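Local coordinates for arfgap-like finger domain containing protein (Cryptosporidium parvum Iowa II, PDB 2OWA), which probably activates the GTPase activity of ADP-ribosylation factors through a zinc-finger ArfGAP domain, the part of the longer protein described here, at the zinc ion site. Sequence-based numbering; all coordinates share one arbitrary frame.

The zinc ion site. Residues 39, 41-44, 59, 62. With ZN (zinc ion), chain B.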
# COMPACT_ATOMS: atom_id res chain seq x y z
N CYS A 39 4.78 -9.75 -2.11
CA CYS A 39 4.00 -9.15 -1.01
C CYS A 39 4.93 -8.46 -0.01
O CYS A 39 5.98 -9.00 0.34
CB CYS A 39 3.19 -10.23 -0.31
SG CYS A 39 2.49 -9.81 1.28
N ASP A 41 4.62 -8.11 3.16
CA ASP A 41 4.76 -8.85 4.44
C ASP A 41 5.42 -10.23 4.32
O ASP A 41 6.27 -10.58 5.16
CB ASP A 41 3.39 -9.04 5.11
CG ASP A 41 2.76 -7.73 5.54
OD1 ASP A 41 3.31 -6.65 5.19
OD2 ASP A 41 1.70 -7.80 6.23
N CYS A 42 5.05 -11.01 3.30
CA CYS A 42 5.50 -12.40 3.25
C CYS A 42 6.21 -12.83 1.97
O CYS A 42 6.58 -13.99 1.83
CB CYS A 42 4.33 -13.33 3.50
SG CYS A 42 3.33 -13.61 2.04
N GLU A 43 6.35 -11.91 1.02
CA GLU A 43 7.02 -12.19 -0.24
C GLU A 43 6.33 -13.20 -1.24
O GLU A 43 6.93 -13.56 -2.26
CB GLU A 43 8.53 -12.50 -0.02
CG GLU A 43 9.25 -11.44 0.86
CD GLU A 43 10.75 -11.60 0.95
OE1 GLU A 43 11.25 -12.70 1.31
OE2 GLU A 43 11.47 -10.60 0.69
N SER A 44 5.10 -13.63 -0.93
CA SER A 44 4.21 -14.29 -1.88
C SER A 44 4.18 -13.45 -3.14
O SER A 44 4.17 -12.24 -3.08
CB SER A 44 2.79 -14.43 -1.28
OG SER A 44 1.79 -14.73 -2.26
N CYS A 59 -0.46 -9.75 -0.28
CA CYS A 59 -1.22 -10.84 -0.87
C CYS A 59 -2.58 -11.01 -0.20
O CYS A 59 -2.87 -10.38 0.83
CB CYS A 59 -0.42 -12.17 -0.82
SG CYS A 59 -0.06 -12.82 0.87
N CYS A 62 -2.15 -11.96 3.50
CA CYS A 62 -1.77 -10.86 4.39
C CYS A 62 -2.84 -9.78 4.46
O CYS A 62 -3.00 -9.16 5.50
CB CYS A 62 -0.39 -10.27 4.02
SG CYS A 62 0.87 -11.53 4.21
ZN ZN B . 1.66 -11.90 2.16
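The sulfur of Cys39, SG, is held by the zinc ion, by the backbone N-H of Cys42 and by two weaker amide contacts, from Asp41 and Cys59. Its bond to ZN measures 2.4 Å. The Cys42 amide N gives the same Cys39 SG a hydrogen bond of 3.5 Å, nearly straight at 163° at the hydrogen. Thus the first CxxC knuckle, Cys39 to Cys42, curls its own backbone around its first sulfur. A shorter, two-residue loop follows the second cysteine, where Ser44 N donates to Cys42 SG at 3.5 Å; Glu43, with positive phi, makes the turn between them. The second CxxC knuckle, Cys59 to Cys62, repeats the Cys39-Cys42 arrangement: Cys62 N, in the first turn of helix 60-67, reaches Cys59 SG at 3.5 Å. Such N-H donors would be expected to spread the negative charge of the sulfurs and steady them as thiolates.

Three chi1 settings bring the four sulfurs round the metal. Cys39 SG lies anti to its backbone N, Cys62 SG anti to its carbonyl carbon, and those of Cys42 and Cys59 take the crowded position between N and carbonyl (chi1 82° and 65°). Cys42 SG bonds ZN at 2.4 Å, Cys59 SG at 2.3 Å and Cys62 SG at 2.2 Å, completing a near-tetrahedral Cys4 site. By tying the loop after 3-10 helix 34-37 to the start of helix 60-67, this structural zinc finger most likely stabilises the ArfGAP domain rather than taking part in chemistry.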